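Long-range contacts in aminotransferase TlmJ (Streptoalloteichus hindustanus, PDB 5UID), which probably catalyses amino-group transfer with pyridoxal 5'-phosphate as cofactor, as a member of the DegT/DnrJ/EryC1 aminotransferase family: residues V50-C61 and G194-A205; L132-D140 and H296-W304. All coordinates share one frame; numbering follows the deposited sequence.

Overall arrangement
Both contacts hang on the large mixed sheet of the chain. Interaction 1 is the pairing of strand 55-58, at one border of that sheet, with strand 195-199; interaction 2 starts where strand 126-132, three strands in from 195-199, runs out into the loop 132-140 and meets residues 296-304. Their centres are 22 Å apart, and their nearest atoms about 9 Å, without touching; along the sequence their segments alternate. Interaction 1 borders the cofactor directly: Cys61 N bonds a phosphate oxygen of the modified lysine at position 187, and Gly194 comes within about 5 Å of a bound PLP (nearest atoms). Interaction 2 reaches that stretch less directly, through Tyr301 OH, which bonds Met186 O.

Interaction 1: V50-C61 and G194-A205; sequences VGAEQVVSVSCC and GGMLCFRDPELA
The border of the seven-stranded mixed sheet is made here, where strand 55-58 runs antiparallel to strand 195-199, with Val56 facing Leu197 and Val58 facing Gly195 as hydrogen-bonded pairs. Val56 N reaches Leu197 O at 2.9 Å, and Leu197 N returns to Val56 O at 2.8 Å. At the next pair Val58 N meets Gly195 O at 3.1 Å, almost straight at the hydrogen (177°) yet from above the carbonyl plane. A CB on Gly195 would run into Val58 CG2 and the backbone of Cys60. Past Cys60, in what is probably the fold-type I architecture of PLP-dependent aminotransferases, the chain turns into helix 61-72, and Cys61 N binds the cofactor phosphate at position 187. On the face shared with Val55, Ser57 and Cys198, the selenomethionine Met196 folds at chi2 (77°) and chi3 (72°), bringing SE to 3.3 Å from Val55 CG1; Phe40 and Phe44 of helix 35-48 pack against it. On the other face Val58 CG1 touches Leu197 CD1 at 3.8 Å. Gln54 O takes Phe199 N and its NE2 gives to Phe199 O, both at 2.9 Å. Gln54 OE1 accepts Gly51 N; together with the NE2 bond this holds the amide's orientation.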
loop_
_atom_site.group_PDB
_atom_site.type_symbol
_atom_site.label_atom_id
_atom_site.label_comp_id
_atom_site.label_asym_id
_atom_site.label_seq_id
_atom_site.Cartn_x
_atom_site.Cartn_y
_atom_site.Cartn_z
ATOM N N VAL A 50 0.761 0.915 -25.243
ATOM C CA VAL A 50 1.761 -0.122 -25.034
ATOM C C VAL A 50 1.052 -1.457 -24.842
ATOM O O VAL A 50 -0.176 -1.535 -24.792
ATOM C CB VAL A 50 2.679 0.180 -23.831
ATOM C CG1 VAL A 50 3.441 1.477 -24.056
ATOM C CG2 VAL A 50 1.862 0.250 -22.547
ATOM N N GLY A 51 1.851 -2.514 -24.736
ATOM C CA GLY A 51 1.300 -3.833 -24.511
ATOM C C GLY A 51 0.902 -4.045 -23.062
ATOM O O GLY A 51 1.478 -3.469 -22.137
ATOM N N ALA A 52 -0.108 -4.897 -22.867
ATOM C CA ALA A 52 -0.562 -5.203 -21.515
ATOM C C ALA A 52 0.528 -5.884 -20.695
ATOM O O ALA A 52 0.564 -5.740 -19.468
ATOM C CB ALA A 52 -1.815 -6.076 -21.570
ATOM N N GLU A 53 1.430 -6.615 -21.355
ATOM C CA GLU A 53 2.494 -7.323 -20.655
ATOM C C GLU A 53 3.493 -6.381 -19.996
ATOM O O GLU A 53 4.182 -6.790 -19.056
ATOM C CB GLU A 53 3.231 -8.248 -21.623
ATOM C CG GLU A 53 3.809 -7.519 -22.825
ATOM C CD GLU A 53 4.675 -8.409 -23.690
ATOM O OE1 GLU A 53 4.842 -9.598 -23.345
ATOM O OE2 GLU A 53 5.188 -7.918 -24.718
ATOM N N GLN A 54 3.594 -5.140 -20.469
ATOM C CA GLN A 54 4.564 -4.190 -19.941
ATOM C C GLN A 54 4.088 -3.483 -18.681
ATOM O O GLN A 54 4.887 -2.796 -18.034
ATOM C CB GLN A 54 4.891 -3.139 -21.000
ATOM C CG GLN A 54 5.424 -3.696 -22.303
ATOM C CD GLN A 54 5.711 -2.605 -23.310
ATOM O OE1 GLN A 54 4.889 -2.318 -24.180
ATOM N NE2 GLN A 54 6.880 -1.984 -23.194
ATOM N N VAL A 55 2.819 -3.629 -18.320
ATOM C CA VAL A 55 2.187 -2.798 -17.307
ATOM C C VAL A 55 1.882 -3.649 -16.082
ATOM O O VAL A 55 1.411 -4.787 -16.202
ATOM C CB VAL A 55 0.917 -2.142 -17.877
ATOM C CG1 VAL A 55 0.407 -1.097 -16.949
ATOM C CG2 VAL A 55 1.219 -1.523 -19.227
ATOM N N VAL A 56 2.169 -3.102 -14.900
ATOM C CA VAL A 56 2.006 -3.812 -13.635
ATOM C C VAL A 56 1.329 -2.882 -12.636
ATOM O O VAL A 56 1.852 -1.803 -12.329
ATOM C CB VAL A 56 3.348 -4.309 -13.070
ATOM C CG1 VAL A 56 3.121 -5.062 -11.768
ATOM C CG2 VAL A 56 4.078 -5.188 -14.086
ATOM N N SER A 57 0.179 -3.304 -12.120
ATOM C CA SER A 57 -0.525 -2.544 -11.097
ATOM C C SER A 57 0.185 -2.680 -9.754
ATOM O O SER A 57 0.661 -3.760 -9.398
ATOM C CB SER A 57 -1.971 -3.030 -10.978
ATOM O OG SER A 57 -2.665 -2.342 -9.951
ATOM N N VAL A 58 0.263 -1.572 -9.013
ATOM C CA VAL A 58 0.887 -1.545 -7.693
ATOM C C VAL A 58 0.016 -0.730 -6.745
ATOM O O VAL A 58 -0.984 -0.129 -7.141
ATOM C CB VAL A 58 2.325 -0.977 -7.725
ATOM C CG1 VAL A 58 3.269 -1.958 -8.410
ATOM C CG2 VAL A 58 2.353 0.378 -8.417
ATOM N N SER A 59 0.420 -0.714 -5.471
ATOM C CA SER A 59 -0.410 -0.113 -4.431
ATOM C C SER A 59 -0.441 1.408 -4.541
ATOM O O SER A 59 -1.465 2.033 -4.247
ATOM C CB SER A 59 0.092 -0.538 -3.052
ATOM O OG SER A 59 1.446 -0.161 -2.875
ATOM N N CYS A 60 0.667 2.020 -4.945
ATOM C CA CYS A 60 0.747 3.472 -5.066
ATOM C C CYS A 60 1.996 3.817 -5.866
ATOM O O CYS A 60 2.820 2.951 -6.171
ATOM C CB CYS A 60 0.768 4.150 -3.693
ATOM S SG CYS A 60 2.211 3.748 -2.689
ATOM N N CYS A 61 2.128 5.105 -6.197
ATOM C CA CYS A 61 3.257 5.538 -7.016
ATOM C C CYS A 61 4.563 5.480 -6.236
ATOM O O CYS A 61 5.600 5.080 -6.781
ATOM C CB CYS A 61 3.016 6.949 -7.544
ATOM S SG CYS A 61 4.305 7.549 -8.670
ATOM N N GLY A 194 -3.643 3.990 -5.364
ATOM C CA GLY A 194 -3.353 3.149 -6.505
ATOM C C GLY A 194 -2.147 3.606 -7.295
ATOM O O GLY A 194 -1.874 4.806 -7.395
ATOM N N GLY A 195 -1.410 2.648 -7.861
ATOM C CA GLY A 195 -0.254 2.966 -8.668
ATOM C C GLY A 195 -0.210 2.097 -9.908
ATOM O O GLY A 195 -0.968 1.134 -10.052
HETATM N N MSE A 196 0.701 2.453 -10.802
HETATM C CA MSE A 196 0.894 1.692 -12.023
HETATM C C MSE A 196 2.337 1.800 -12.485
HETATM O O MSE A 196 2.945 2.866 -12.412
HETATM C CB MSE A 196 -0.055 2.178 -13.119
HETATM C CG MSE A 196 -0.096 1.278 -14.343
HETATM SE SE MSE A 196 -1.151 -0.348 -14.088
HETATM C CE MSE A 196 -2.925 0.457 -14.097
ATOM N N LEU A 197 2.886 0.684 -12.951
ATOM C CA LEU A 197 4.230 0.635 -13.503
ATOM C C LEU A 197 4.164 0.270 -14.979
ATOM O O LEU A 197 3.322 -0.531 -15.392
ATOM C CB LEU A 197 5.095 -0.383 -12.758
ATOM C CG LEU A 197 5.604 0.024 -11.379
ATOM C CD1 LEU A 197 6.182 -1.180 -10.663
ATOM C CD2 LEU A 197 6.648 1.119 -11.517
ATOM N N CYS A 198 5.051 0.866 -15.772
ATOM C CA CYS A 198 5.204 0.508 -17.175
ATOM C C CYS A 198 6.684 0.325 -17.471
ATOM O O CYS A 198 7.488 1.228 -17.219
ATOM C CB CYS A 198 4.604 1.570 -18.101
ATOM S SG CYS A 198 4.712 1.154 -19.860
ATOM N N PHE A 199 7.037 -0.840 -18.002
ATOM C CA PHE A 199 8.421 -1.183 -18.293
ATOM C C PHE A 199 8.618 -1.325 -19.793
ATOM O O PHE A 199 7.792 -1.932 -20.482
ATOM C CB PHE A 199 8.826 -2.485 -17.595
ATOM C CG PHE A 199 8.790 -2.404 -16.100
ATOM C CD1 PHE A 199 7.628 -2.689 -15.406
ATOM C CD2 PHE A 199 9.922 -2.044 -15.387
ATOM C CE1 PHE A 199 7.593 -2.615 -14.028
ATOM C CE2 PHE A 199 9.893 -1.968 -14.008
ATOM C CZ PHE A 199 8.727 -2.253 -13.328
ATOM N N ARG A 200 9.713 -0.758 -20.295
ATOM C CA ARG A 200 10.083 -0.998 -21.684
ATOM C C ARG A 200 10.482 -2.454 -21.890
ATOM O O ARG A 200 10.197 -3.044 -22.938
ATOM C CB ARG A 200 11.217 -0.060 -22.089
ATOM C CG ARG A 200 11.175 0.386 -23.541
ATOM C CD ARG A 200 11.239 1.901 -23.623
ATOM N NE ARG A 200 12.380 2.376 -24.398
ATOM C CZ ARG A 200 12.290 3.249 -25.396
ATOM N NH1 ARG A 200 11.111 3.752 -25.731
ATOM N NH2 ARG A 200 13.380 3.626 -26.053
ATOM N N ASP A 201 11.127 -3.051 -20.889
ATOM C CA ASP A 201 11.545 -4.445 -20.955
ATOM C C ASP A 201 10.456 -5.329 -20.363
ATOM O O ASP A 201 10.152 -5.200 -19.169
ATOM C CB ASP A 201 12.848 -4.641 -20.196
ATOM C CG ASP A 201 13.347 -6.075 -20.237
ATOM O OD1 ASP A 201 12.855 -6.868 -21.067
ATOM O OD2 ASP A 201 14.239 -6.407 -19.431
ATOM N N PRO A 202 9.851 -6.231 -21.140
ATOM C CA PRO A 202 8.821 -7.108 -20.564
ATOM C C PRO A 202 9.356 -8.052 -19.501
ATOM O O PRO A 202 8.624 -8.380 -18.558
ATOM C CB PRO A 202 8.289 -7.874 -21.785
ATOM C CG PRO A 202 9.403 -7.820 -22.777
ATOM C CD PRO A 202 10.053 -6.483 -22.576
ATOM N N GLU A 203 10.607 -8.503 -19.622
ATOM C CA GLU A 203 11.168 -9.376 -18.594
ATOM C C GLU A 203 11.314 -8.646 -17.265
ATOM O O GLU A 203 11.165 -9.261 -16.203
ATOM C CB GLU A 203 12.516 -9.939 -19.047
ATOM C CG GLU A 203 12.408 -11.037 -20.097
ATOM C CD GLU A 203 13.750 -11.662 -20.430
ATOM O OE1 GLU A 203 14.788 -11.100 -20.024
ATOM O OE2 GLU A 203 13.768 -12.720 -21.098
ATOM N N LEU A 204 11.600 -7.343 -17.302
ATOM C CA LEU A 204 11.660 -6.577 -16.063
ATOM C C LEU A 204 10.276 -6.411 -15.449
ATOM O O LEU A 204 10.148 -6.354 -14.220
ATOM C CB LEU A 204 12.303 -5.215 -16.320
ATOM C CG LEU A 204 12.778 -4.469 -15.074
ATOM C CD1 LEU A 204 13.688 -5.362 -14.244
ATOM C CD2 LEU A 204 13.490 -3.179 -15.461
ATOM N N ALA A 205 9.234 -6.343 -16.282
ATOM C CA ALA A 205 7.870 -6.324 -15.765
ATOM C C ALA A 205 7.523 -7.640 -15.080
ATOM O O ALA A 205 6.807 -7.650 -14.071
ATOM C CB ALA A 205 6.881 -6.029 -16.893
HETATM O O HOH W 1 6.289 -8.971 -19.148
HETATM O O HOH W 2 -3.747 0.297 -9.932
#

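Interaction 2: L132-D140 and H296-W304; sequences LHYGGYPGD and HTSSYYFYW
Tyr134 carries its ring opposite its own amide nitrogen (chi1 -173°), while Trp304 folds CG between its backbone N and carbonyl carbon (chi1 65°), and these two turns bring the CE2 edge of the tyrosine over the indole face, 3.8 Å from Trp304 CD2. The pair is T-shaped, its planes at 83°. Trp304 then plays the opposite part: its CH2 edge points into the face of Tyr137, 3.6 Å from CD1. Phe302 completes the aromatic cluster, its CD2 lying over a face of Tyr134, 3.6 Å from CZ, with the two rings oblique. The cluster joins the loop after strand 126-132 to the segment 296-304, and Tyr134 OH ties it further to Arg329 O. With an alanine here, Phe302 and Trp304 would probably face a gap, and Arg329 O would be left without this donor. Gly135 passes close beside Phe302 and Trp304, where a CB would strike Trp304 CZ3. Gly135 O accepts Tyr301 N at 2.9 Å, weakly Phe302 N at 3.4 Å, and a water at 3.0 Å that also binds Ser298 OG. Ser298 OG accepts Tyr300 N at 2.9 Å, which makes an ST turn. A second water links Gly139 N to His296 ND1.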
loop_
_atom_site.group_PDB
_atom_site.type_symbol
_atom_site.label_atom_id
_atom_site.label_comp_id
_atom_site.label_asym_id
_atom_site.label_seq_id
_atom_site.Cartn_x
_atom_site.Cartn_y
_atom_site.Cartn_z
ATOM N N LEU A 132 10.012 14.073 -13.553
ATOM C CA LEU A 132 8.566 14.207 -13.621
ATOM C C LEU A 132 8.207 15.186 -14.734
ATOM O O LEU A 132 9.076 15.728 -15.423
ATOM C CB LEU A 132 7.980 14.640 -12.271
ATOM C CG LEU A 132 8.525 15.851 -11.510
ATOM C CD1 LEU A 132 8.022 17.174 -12.080
ATOM C CD2 LEU A 132 8.162 15.732 -10.034
ATOM N N HIS A 133 6.909 15.400 -14.913
ATOM C CA HIS A 133 6.376 16.273 -15.955
ATOM C C HIS A 133 5.565 17.353 -15.247
ATOM O O HIS A 133 4.350 17.215 -15.088
ATOM C CB HIS A 133 5.529 15.482 -16.953
ATOM C CG HIS A 133 6.098 14.141 -17.299
ATOM N ND1 HIS A 133 5.717 12.983 -16.655
ATOM C CD2 HIS A 133 7.026 13.776 -18.216
ATOM C CE1 HIS A 133 6.381 11.961 -17.163
ATOM N NE2 HIS A 133 7.183 12.414 -18.112
ATOM N N TYR A 134 6.240 18.427 -14.835
ATOM C CA TYR A 134 5.656 19.360 -13.877
ATOM C C TYR A 134 4.330 19.912 -14.376
ATOM O O TYR A 134 4.250 20.480 -15.470
ATOM C CB TYR A 134 6.620 20.505 -13.576
ATOM C CG TYR A 134 6.107 21.379 -12.453
ATOM C CD1 TYR A 134 6.377 21.067 -11.128
ATOM C CD2 TYR A 134 5.319 22.494 -12.717
ATOM C CE1 TYR A 134 5.895 21.854 -10.097
ATOM C CE2 TYR A 134 4.833 23.285 -11.693
ATOM C CZ TYR A 134 5.124 22.959 -10.385
ATOM O OH TYR A 134 4.642 23.746 -9.366
ATOM N N GLY A 135 3.291 19.739 -13.560
ATOM C CA GLY A 135 1.968 20.235 -13.868
ATOM C C GLY A 135 1.273 19.555 -15.022
ATOM O O GLY A 135 0.156 19.957 -15.371
ATOM N N GLY A 136 1.881 18.528 -15.612
ATOM C CA GLY A 136 1.391 17.913 -16.822
ATOM C C GLY A 136 2.183 18.272 -18.061
ATOM O O GLY A 136 2.068 17.577 -19.078
ATOM N N TYR A 137 2.971 19.338 -18.003
ATOM C CA TYR A 137 3.855 19.699 -19.106
ATOM C C TYR A 137 4.957 18.658 -19.228
ATOM O O TYR A 137 5.687 18.426 -18.255
ATOM C CB TYR A 137 4.472 21.075 -18.877
ATOM C CG TYR A 137 3.603 22.253 -19.254
ATOM C CD1 TYR A 137 2.267 22.312 -18.881
ATOM C CD2 TYR A 137 4.136 23.326 -19.961
ATOM C CE1 TYR A 137 1.477 23.400 -19.220
ATOM C CE2 TYR A 137 3.357 24.414 -20.302
ATOM C CZ TYR A 137 2.028 24.448 -19.930
ATOM O OH TYR A 137 1.252 25.536 -20.272
ATOM N N PRO A 138 5.116 18.006 -20.382
ATOM C CA PRO A 138 6.209 17.031 -20.518
ATOM C C PRO A 138 7.591 17.646 -20.405
ATOM O O PRO A 138 8.521 16.971 -19.945
ATOM C CB PRO A 138 5.969 16.432 -21.908
ATOM C CG PRO A 138 4.515 16.666 -22.179
ATOM C CD PRO A 138 4.199 17.981 -21.533
ATOM N N GLY A 139 7.762 18.901 -20.811
ATOM C CA GLY A 139 9.054 19.548 -20.672
ATOM C C GLY A 139 10.057 19.064 -21.708
ATOM O O GLY A 139 9.715 18.757 -22.851
ATOM N N ASP A 140 11.317 18.993 -21.288
ATOM C CA ASP A 140 12.414 18.539 -22.144
ATOM C C ASP A 140 12.553 17.022 -22.141
ATOM O O ASP A 140 13.667 16.493 -22.219
ATOM C CB ASP A 140 13.714 19.203 -21.703
ATOM C CG ASP A 140 14.680 19.412 -22.851
ATOM O OD1 ASP A 140 14.234 19.354 -24.017
ATOM O OD2 ASP A 140 15.881 19.632 -22.590
ATOM N N HIS A 296 3.078 19.039 -27.788
ATOM C CA HIS A 296 2.904 18.639 -26.399
ATOM C C HIS A 296 1.459 18.847 -25.970
ATOM O O HIS A 296 0.844 19.865 -26.297
ATOM C CB HIS A 296 3.825 19.434 -25.469
ATOM C CG HIS A 296 5.281 19.157 -25.670
ATOM N ND1 HIS A 296 6.233 19.466 -24.721
ATOM C CD2 HIS A 296 5.952 18.608 -26.710
ATOM C CE1 HIS A 296 7.426 19.117 -25.167
ATOM N NE2 HIS A 296 7.284 18.592 -26.370
ATOM N N THR A 297 0.925 17.877 -25.234
ATOM C CA THR A 297 -0.377 17.989 -24.596
ATOM C C THR A 297 -0.200 17.805 -23.096
ATOM O O THR A 297 0.638 17.014 -22.653
ATOM C CB THR A 297 -1.373 16.956 -25.142
ATOM O OG1 THR A 297 -0.883 15.632 -24.891
ATOM C CG2 THR A 297 -1.569 17.144 -26.639
ATOM N N SER A 298 -0.981 18.545 -22.318
ATOM C CA SER A 298 -0.874 18.531 -20.869
ATOM C C SER A 298 -2.077 17.831 -20.252
ATOM O O SER A 298 -3.159 17.776 -20.844
ATOM C CB SER A 298 -0.762 19.956 -20.313
ATOM O OG SER A 298 -0.712 19.953 -18.895
ATOM N N SER A 299 -1.867 17.285 -19.056
ATOM C CA SER A 299 -2.965 16.799 -18.233
ATOM C C SER A 299 -3.606 17.910 -17.411
ATOM O O SER A 299 -4.677 17.693 -16.832
ATOM C CB SER A 299 -2.471 15.689 -17.303
ATOM O OG SER A 299 -1.895 14.623 -18.039
ATOM N N TYR A 300 -2.973 19.085 -17.353
ATOM C CA TYR A 300 -3.452 20.233 -16.583
ATOM C C TYR A 300 -3.651 19.859 -15.113
ATOM O O TYR A 300 -4.747 19.942 -14.557
ATOM C CB TYR A 300 -4.725 20.816 -17.205
ATOM C CG TYR A 300 -4.503 21.284 -18.626
ATOM C CD1 TYR A 300 -4.030 22.562 -18.890
ATOM C CD2 TYR A 300 -4.734 20.437 -19.699
ATOM C CE1 TYR A 300 -3.811 22.988 -20.190
ATOM C CE2 TYR A 300 -4.519 20.852 -20.997
ATOM C CZ TYR A 300 -4.058 22.127 -21.238
ATOM O OH TYR A 300 -3.842 22.541 -22.532
ATOM N N TYR A 301 -2.549 19.443 -14.490
ATOM C CA TYR A 301 -2.540 19.067 -13.081
ATOM C C TYR A 301 -2.273 20.259 -12.170
ATOM O O TYR A 301 -2.911 20.387 -11.120
ATOM C CB TYR A 301 -1.498 17.971 -12.839
ATOM C CG TYR A 301 -1.482 17.444 -11.422
ATOM C CD1 TYR A 301 -2.647 16.984 -10.821
ATOM C CD2 TYR A 301 -0.302 17.397 -10.689
ATOM C CE1 TYR A 301 -2.642 16.501 -9.526
ATOM C CE2 TYR A 301 -0.285 16.910 -9.394
ATOM C CZ TYR A 301 -1.459 16.466 -8.818
ATOM O OH TYR A 301 -1.452 15.985 -7.528
ATOM N N PHE A 302 -1.339 21.130 -12.547
ATOM C CA PHE A 302 -1.069 22.373 -11.842
ATOM C C PHE A 302 -1.374 23.557 -12.748
ATOM O O PHE A 302 -1.156 23.503 -13.962
ATOM C CB PHE A 302 0.401 22.487 -11.399
ATOM C CG PHE A 302 0.828 21.462 -10.395
ATOM C CD1 PHE A 302 -0.035 21.024 -9.407
ATOM C CD2 PHE A 302 2.115 20.946 -10.431
ATOM C CE1 PHE A 302 0.374 20.085 -8.479
ATOM C CE2 PHE A 302 2.529 20.003 -9.509
ATOM C CZ PHE A 302 1.656 19.573 -8.531
ATOM N N TYR A 303 -1.865 24.636 -12.147
ATOM C CA TYR A 303 -1.833 25.954 -12.775
ATOM C C TYR A 303 -0.984 26.842 -11.873
ATOM O O TYR A 303 -1.476 27.386 -10.879
ATOM C CB TYR A 303 -3.227 26.534 -12.985
ATOM C CG TYR A 303 -3.196 27.753 -13.877
ATOM C CD1 TYR A 303 -3.295 27.629 -15.257
ATOM C CD2 TYR A 303 -3.033 29.026 -13.344
ATOM C CE1 TYR A 303 -3.253 28.738 -16.079
ATOM C CE2 TYR A 303 -2.988 30.141 -14.159
ATOM C CZ TYR A 303 -3.099 29.989 -15.526
ATOM O OH TYR A 303 -3.059 31.094 -16.343
ATOM N N TRP A 304 0.293 26.979 -12.214
ATOM C CA TRP A 304 1.249 27.704 -11.388
ATOM C C TRP A 304 1.453 29.108 -11.941
ATOM O O TRP A 304 1.660 29.286 -13.146
ATOM C CB TRP A 304 2.582 26.956 -11.314
ATOM C CG TRP A 304 3.319 26.845 -12.623
ATOM C CD1 TRP A 304 4.384 27.597 -13.029
ATOM C CD2 TRP A 304 3.051 25.922 -13.688
ATOM N NE1 TRP A 304 4.795 27.201 -14.278
ATOM C CE2 TRP A 304 3.994 26.175 -14.706
ATOM C CE3 TRP A 304 2.107 24.906 -13.879
ATOM C CZ2 TRP A 304 4.018 25.451 -15.898
ATOM C CZ3 TRP A 304 2.132 24.190 -15.065
ATOM C CH2 TRP A 304 3.082 24.466 -16.058
HETATM O O HOH W 3 -0.788 21.959 -17.349
HETATM O O HOH W 4 5.969 20.626 -22.170
#